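Local coordinates for protein intracellular protease/amidase (PDB 4K2H) that belongs to the DJ-1/PfpI superfamily, binds zinc between its two subunits, and is tentatively assigned peptidase activity, its true function being unknown, at residues 11-16 against 79-84; 87-92 against 114-119. The protein carries 1 engineered substitution. All coordinates share one frame; numbering follows the deposited sequence.

Contact 1 of 2, residues 11-16 against 79-84; sequences LAPGFE and SANLAA. With ZN (zinc ion), chain O.
A single polar bond joins N81 to P13: the amide ND2 of N81 donates to the carbonyl O of P13 over 2.8 Å, with an N-H...O angle of 153°. The oxygen lies close to the amide plane of N81, whereas the donor approaches from above the carbonyl plane. N81 has CG anti to its own carbonyl carbon (chi1 -70°); its side chain and that of P13 cross at about a right angle, and ND2 also passes 3.8 Å from P13 CB.

The apolar share centres on A12, whose CB meets CD2 of L82 at 3.8 Å and CB of N81 at 3.9 Å. The methyl is thus set against two successive residues of the helix.

A12 to F15 form a type II beta turn, closed by F15 N to A12 O (3.0 Å), with G14 at positive phi; the carbonyl accepting from N81 is that of its second residue, P13. Directly after the turn, E16 OE1 binds a zinc ion at 2.0 Å, with E17 and H49 of the same chain and D25 of the second subunit, while OE2 caps the next helix at A18 N.

The contact therefore ties the loop between strand 6-11 and helix 17-29 to helix 76-83, whose L82 also rests on V112 of helix 108-114.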
ATOM      1  N   LEU A  11      -3.219  13.387   4.694  1.00 25.20           N
ATOM      2  CA  LEU A  11      -4.286  12.606   4.096  1.00 23.94           C
ATOM      3  C   LEU A  11      -5.501  13.475   3.780  1.00 24.09           C
ATOM      4  O   LEU A  11      -6.301  13.734   4.654  1.00 24.26           O
ATOM      5  CB  LEU A  11      -4.688  11.460   5.023  1.00 23.38           C
ATOM      6  CG  LEU A  11      -3.637  10.413   5.377  1.00 23.38           C
ATOM      7  CD1 LEU A  11      -4.284   9.265   6.149  1.00 23.08           C
ATOM      8  CD2 LEU A  11      -2.886   9.875   4.157  1.00 23.06           C
ATOM      9  N   ALA A  12      -5.660  13.884   2.528  1.00 23.82           N
ATOM     10  CA  ALA A  12      -6.846  14.636   2.122  1.00 24.44           C
ATOM     11  C   ALA A  12      -7.878  13.673   1.496  1.00 24.55           C
ATOM     12  O   ALA A  12      -7.523  12.559   1.123  1.00 25.80           O
ATOM     13  CB  ALA A  12      -6.466  15.731   1.144  1.00 24.51           C
ATOM     14  N   PRO A  13      -9.152  14.096   1.369  1.00 24.53           N
ATOM     15  CA  PRO A  13     -10.111  13.161   0.745  1.00 24.92           C
ATOM     16  C   PRO A  13      -9.662  12.818  -0.650  1.00 25.20           C
ATOM     17  O   PRO A  13      -9.259  13.714  -1.399  1.00 25.24           O
ATOM     18  CB  PRO A  13     -11.461  13.946   0.786  1.00 25.18           C
ATOM     19  CG  PRO A  13     -11.312  14.820   1.993  1.00 24.67           C
ATOM     20  CD  PRO A  13      -9.849  15.246   1.969  1.00 24.62           C
ATOM     21  N   GLY A  14      -9.680  11.529  -0.990  1.00 25.12           N
ATOM     22  CA  GLY A  14      -9.158  11.098  -2.281  1.00 25.63           C
ATOM     23  C   GLY A  14      -7.660  10.822  -2.386  1.00 24.73           C
ATOM     24  O   GLY A  14      -7.160  10.579  -3.442  1.00 25.39           O
ATOM     25  N   PHE A  15      -6.957  10.824  -1.277  1.00 25.38           N
ATOM     26  CA  PHE A  15      -5.524  10.513  -1.253  1.00 24.16           C
ATOM     27  C   PHE A  15      -5.306   9.136  -1.833  1.00 24.96           C
ATOM     28  O   PHE A  15      -6.122   8.262  -1.626  1.00 24.09           O
ATOM     29  CB  PHE A  15      -4.977  10.579   0.183  1.00 23.55           C
ATOM     30  CG  PHE A  15      -5.438   9.457   1.113  1.00 23.32           C
ATOM     31  CD1 PHE A  15      -4.634   8.354   1.348  1.00 23.08           C
ATOM     32  CD2 PHE A  15      -6.661   9.519   1.773  1.00 23.99           C
ATOM     33  CE1 PHE A  15      -5.003   7.344   2.209  1.00 22.50           C
ATOM     34  CE2 PHE A  15      -7.066   8.503   2.625  1.00 23.50           C
ATOM     35  CZ  PHE A  15      -6.216   7.427   2.873  1.00 23.69           C
ATOM     36  N   GLU A  16      -4.187   8.951  -2.553  1.00 25.20           N
ATOM     37  CA  GLU A  16      -3.860   7.694  -3.143  1.00 24.78           C
ATOM     38  C   GLU A  16      -3.351   6.809  -2.023  1.00 24.51           C
ATOM     39  O   GLU A  16      -2.269   7.039  -1.492  1.00 23.80           O
ATOM     40  CB  GLU A  16      -2.799   7.855  -4.244  1.00 26.52           C
ATOM     41  CG  GLU A  16      -3.041   6.995  -5.466  1.00 27.41           C
ATOM     42  CD  GLU A  16      -3.528   5.601  -5.102  1.00 28.07           C
ATOM     43  OE1 GLU A  16      -4.630   5.214  -5.577  1.00 28.87           O
ATOM     44  OE2 GLU A  16      -2.832   4.914  -4.304  1.00 28.24           O
ATOM     45  N   SER A  79      -4.717  15.344  -4.378  1.00 28.78           N
ATOM     46  CA  SER A  79      -3.769  16.415  -4.556  1.00 30.76           C
ATOM     47  C   SER A  79      -4.512  17.752  -4.808  1.00 30.32           C
ATOM     48  O   SER A  79      -4.119  18.772  -4.262  1.00 30.18           O
ATOM     49  CB  SER A  79      -2.721  16.032  -5.601  1.00 31.75           C
ATOM     50  OG  SER A  79      -3.348  15.802  -6.826  1.00 35.27           O
ATOM     51  N   ALA A  80      -5.647  17.725  -5.497  1.00 30.62           N
ATOM     52  CA  ALA A  80      -6.484  18.923  -5.613  1.00 31.28           C
ATOM     53  C   ALA A  80      -6.985  19.396  -4.253  1.00 30.55           C
ATOM     54  O   ALA A  80      -7.022  20.596  -3.993  1.00 31.43           O
ATOM     55  CB  ALA A  80      -7.676  18.688  -6.562  1.00 32.13           C
ATOM     56  N   ASN A  81      -7.360  18.470  -3.375  1.00 29.88           N
ATOM     57  CA  ASN A  81      -7.853  18.865  -2.064  1.00 29.64           C
ATOM     58  C   ASN A  81      -6.699  19.355  -1.168  1.00 29.52           C
ATOM     59  O   ASN A  81      -6.878  20.294  -0.395  1.00 29.78           O
ATOM     60  CB  ASN A  81      -8.644  17.741  -1.391  1.00 29.83           C
ATOM     61  CG  ASN A  81      -9.982  17.466  -2.071  1.00 31.49           C
ATOM     62  OD1 ASN A  81     -10.627  18.367  -2.593  1.00 32.27           O
ATOM     63  ND2 ASN A  81     -10.407  16.207  -2.052  1.00 31.02           N
ATOM     64  N   LEU A  82      -5.519  18.762  -1.268  1.00 28.54           N
ATOM     65  CA  LEU A  82      -4.354  19.359  -0.562  1.00 28.83           C
ATOM     66  C   LEU A  82      -4.119  20.790  -1.020  1.00 29.87           C
ATOM     67  O   LEU A  82      -3.953  21.682  -0.195  1.00 30.17           O
ATOM     68  CB  LEU A  82      -3.066  18.550  -0.789  1.00 27.59           C
ATOM     69  CG  LEU A  82      -3.001  17.198  -0.093  1.00 26.57           C
ATOM     70  CD1 LEU A  82      -1.802  16.392  -0.542  1.00 27.14           C
ATOM     71  CD2 LEU A  82      -2.984  17.348   1.409  1.00 26.34           C
ATOM     72  N   ALA A  83      -4.127  21.002  -2.338  1.00 31.68           N
ATOM     73  CA  ALA A  83      -3.771  22.304  -2.936  1.00 32.59           C
ATOM     74  C   ALA A  83      -4.774  23.414  -2.579  1.00 33.51           C
ATOM     75  O   ALA A  83      -4.404  24.594  -2.448  1.00 34.55           O
ATOM     76  CB  ALA A  83      -3.628  22.182  -4.452  1.00 32.85           C
ATOM     77  N   ALA A  84      -6.023  23.028  -2.367  1.00 32.68           N
ATOM     78  CA  ALA A  84      -7.090  23.990  -2.072  1.00 32.69           C
ATOM     79  C   ALA A  84      -7.163  24.387  -0.602  1.00 31.49           C
ATOM     80  O   ALA A  84      -7.951  25.237  -0.220  1.00 32.15           O
ATOM     81  CB  ALA A  84      -8.446  23.426  -2.546  1.00 32.15           C
TER
HETATM   82 ZN    ZN O 201      -5.234   3.439  -4.994  1.00 30.82          ZN

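Contact 2 of 2, residues 87-92 against 114-119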
ATOM      1  N   ALA A  87      -4.419  25.598   5.226  1.00 30.12           N
ATOM      2  CA  ALA A  87      -3.695  25.005   6.321  1.00 28.58           C
ATOM      3  C   ALA A  87      -2.611  24.072   5.812  1.00 27.59           C
ATOM      4  O   ALA A  87      -1.544  23.993   6.404  1.00 27.29           O
ATOM      5  CB  ALA A  87      -4.626  24.273   7.253  1.00 28.31           C
ATOM      6  N   VAL A  88      -2.871  23.396   4.701  1.00 27.40           N
ATOM      7  CA  VAL A  88      -1.843  22.578   4.047  1.00 27.23           C
ATOM      8  C   VAL A  88      -0.696  23.455   3.518  1.00 27.36           C
ATOM      9  O   VAL A  88       0.476  23.176   3.749  1.00 26.68           O
ATOM     10  CB  VAL A  88      -2.417  21.736   2.894  1.00 26.94           C
ATOM     11  CG1 VAL A  88      -1.284  21.041   2.128  1.00 27.31           C
ATOM     12  CG2 VAL A  88      -3.413  20.713   3.430  1.00 26.46           C
ATOM     13  N   ILE A  89      -1.049  24.526   2.815  1.00 27.92           N
ATOM     14  CA  ILE A  89      -0.042  25.407   2.245  1.00 27.82           C
ATOM     15  C   ILE A  89       0.822  25.971   3.392  1.00 28.66           C
ATOM     16  O   ILE A  89       2.046  25.931   3.304  1.00 28.51           O
ATOM     17  CB  ILE A  89      -0.666  26.539   1.425  1.00 27.88           C
ATOM     18  CG1 ILE A  89      -1.594  26.001   0.301  1.00 28.09           C
ATOM     19  CG2 ILE A  89       0.408  27.470   0.901  1.00 28.60           C
ATOM     20  CD1 ILE A  89      -1.189  24.725  -0.413  1.00 28.31           C
ATOM     21  N   ALA A  90       0.198  26.436   4.477  1.00 28.45           N
ATOM     22  CA  ALA A  90       0.974  26.961   5.621  1.00 29.51           C
ATOM     23  C   ALA A  90       1.881  25.927   6.266  1.00 29.81           C
ATOM     24  O   ALA A  90       2.991  26.266   6.698  1.00 29.54           O
ATOM     25  CB  ALA A  90       0.071  27.561   6.697  1.00 29.13           C
ATOM     26  N   PHE A  91       1.380  24.696   6.403  1.00 29.45           N
ATOM     27  CA  PHE A  91       2.134  23.622   7.039  1.00 29.43           C
ATOM     28  C   PHE A  91       3.355  23.258   6.207  1.00 29.82           C
ATOM     29  O   PHE A  91       4.465  23.127   6.726  1.00 30.39           O
ATOM     30  CB  PHE A  91       1.235  22.401   7.166  1.00 28.54           C
ATOM     31  CG  PHE A  91       1.807  21.266   7.966  1.00 27.88           C
ATOM     32  CD1 PHE A  91       1.670  21.232   9.350  1.00 28.36           C
ATOM     33  CD2 PHE A  91       2.381  20.183   7.337  1.00 28.23           C
ATOM     34  CE1 PHE A  91       2.108  20.144  10.102  1.00 27.94           C
ATOM     35  CE2 PHE A  91       2.860  19.100   8.081  1.00 28.71           C
ATOM     36  CZ  PHE A  91       2.701  19.077   9.469  1.00 28.37           C
ATOM     37  N   VAL A  92       3.142  23.093   4.916  1.00 29.59           N
ATOM     38  CA  VAL A  92       4.243  22.825   3.996  1.00 30.63           C
ATOM     39  C   VAL A  92       5.229  23.999   3.917  1.00 32.27           C
ATOM     40  O   VAL A  92       6.445  23.787   3.837  1.00 31.64           O
ATOM     41  CB  VAL A  92       3.697  22.509   2.603  1.00 31.38           C
ATOM     42  CG1 VAL A  92       4.790  22.483   1.561  1.00 31.22           C
ATOM     43  CG2 VAL A  92       2.947  21.178   2.642  1.00 31.76           C
ATOM     44  N   GLY A 114       3.831  22.944  -7.337  1.00 40.20           N
ATOM     45  CA  GLY A 114       3.985  23.669  -8.605  1.00 44.59           C
ATOM     46  C   GLY A 114       2.814  24.600  -8.880  1.00 45.91           C
ATOM     47  O   GLY A 114       2.997  25.771  -9.212  1.00 48.93           O
ATOM     48  N   ALA A 115       1.605  24.087  -8.706  1.00 46.69           N
ATOM     49  CA  ALA A 115       0.393  24.904  -8.881  1.00 48.84           C
ATOM     50  C   ALA A 115       0.303  26.104  -7.927  1.00 47.51           C
ATOM     51  O   ALA A 115      -0.625  26.893  -8.040  1.00 51.73           O
ATOM     52  CB  ALA A 115      -0.851  24.037  -8.742  1.00 48.91           C
ATOM     53  N   HIS A 116       1.230  26.225  -6.980  1.00 44.93           N
ATOM     54  CA  HIS A 116       1.265  27.361  -6.075  1.00 42.18           C
ATOM     55  C   HIS A 116       2.553  28.140  -6.157  1.00 43.57           C
ATOM     56  O   HIS A 116       2.759  29.092  -5.391  1.00 43.52           O
ATOM     57  CB  HIS A 116       1.042  26.882  -4.651  1.00 40.81           C
ATOM     58  CG  HIS A 116      -0.395  26.726  -4.319  1.00 40.44           C
ATOM     59  ND1 HIS A 116      -1.292  27.754  -4.465  1.00 41.79           N
ATOM     60  CD2 HIS A 116      -1.108  25.660  -3.893  1.00 41.13           C
ATOM     61  CE1 HIS A 116      -2.502  27.334  -4.131  1.00 41.85           C
ATOM     62  NE2 HIS A 116      -2.417  26.066  -3.778  1.00 41.63           N
ATOM     63  N   GLY A 117       3.427  27.736  -7.079  1.00 44.28           N
ATOM     64  CA  GLY A 117       4.706  28.400  -7.272  1.00 43.32           C
ATOM     65  C   GLY A 117       5.686  28.152  -6.147  1.00 43.31           C
ATOM     66  O   GLY A 117       6.482  29.019  -5.848  1.00 45.51           O
ATOM     67  N   LEU A 118       5.625  26.978  -5.514  1.00 42.16           N
ATOM     68  CA  LEU A 118       6.409  26.718  -4.305  1.00 42.07           C
ATOM     69  C   LEU A 118       7.551  25.748  -4.555  1.00 40.00           C
ATOM     70  O   LEU A 118       8.167  25.262  -3.604  1.00 40.30           O
ATOM     71  CB  LEU A 118       5.518  26.161  -3.177  1.00 43.83           C
ATOM     72  CG  LEU A 118       4.267  26.968  -2.769  1.00 45.46           C
ATOM     73  CD1 LEU A 118       3.495  26.248  -1.671  1.00 45.55           C
ATOM     74  CD2 LEU A 118       4.644  28.360  -2.303  1.00 47.71           C
ATOM     75  N   LEU A 119       7.855  25.477  -5.818  1.00 39.07           N
ATOM     76  CA  LEU A 119       8.957  24.556  -6.142  1.00 39.81           C
ATOM     77  C   LEU A 119      10.321  25.223  -6.002  1.00 41.44           C
ATOM     78  O   LEU A 119      11.306  24.532  -5.741  1.00 40.13           O
ATOM     79  CB  LEU A 119       8.778  23.916  -7.513  1.00 38.62           C
ATOM     80  CG  LEU A 119       7.730  22.794  -7.452  1.00 38.91           C
ATOM     81  CD1 LEU A 119       7.342  22.328  -8.844  1.00 38.36           C
ATOM     82  CD2 LEU A 119       8.189  21.620  -6.586  1.00 38.42           C
TER
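I89 reaches from its helix toward H116 and L118, and these two touches make up most of a small surface contact. The closer part is at the imidazole: the terminal methyl CD1 of I89 lies 3.6 Å from CD2 and 3.8 Å from NE2 of H116, approaching the ring obliquely. The torsions of I89 (chi1 -56°, chi2 -37°) divide its work, for CG1 carries CD1 to the histidine while the other branch, CG2, faces L118. The isoleucine and histidine side chains cross at about a right angle.

The L118 side is looser, its CD1 standing 4.2 Å from I89 CG2. Even the tight touch is at the surface, with H116 exposed and I89 and L118 partly so. V92, one turn further along the helix, turns toward the loop without touching it and packs instead on L72 and L113.

The loop opens with a type I turn from G114 to G117, where G117, at positive phi, ends helix 108-114 in a Schellman motif.

No hydrogen bond spans the two segments; NE2 of H116 finds its partner outside them, in A83 O. The chemistry thus implies a join made by van der Waals contact alone between the two segments, with the ring probably steadied by that outside partner.

How the contacts relate
The two contacts show how successive helices, 76-83 and 86-97, can be joined through the loop that follows a third, helix 108-114. They come in series along the chain, contact 1 closing before contact 2 opens, with centres about 13 Å apart. Helix 76-83 serves contact 1; helix 86-97, next in sequence, serves contact 2 and lies on the parallel sheet through V88 and F91. The bridge between them is the probable hydrogen bond from A83 to H116, beside which L82 O packs against V88 CB. One end of this chain of contacts reaches the zinc site at the subunit interface; the other is at the surface, away from any annotated site.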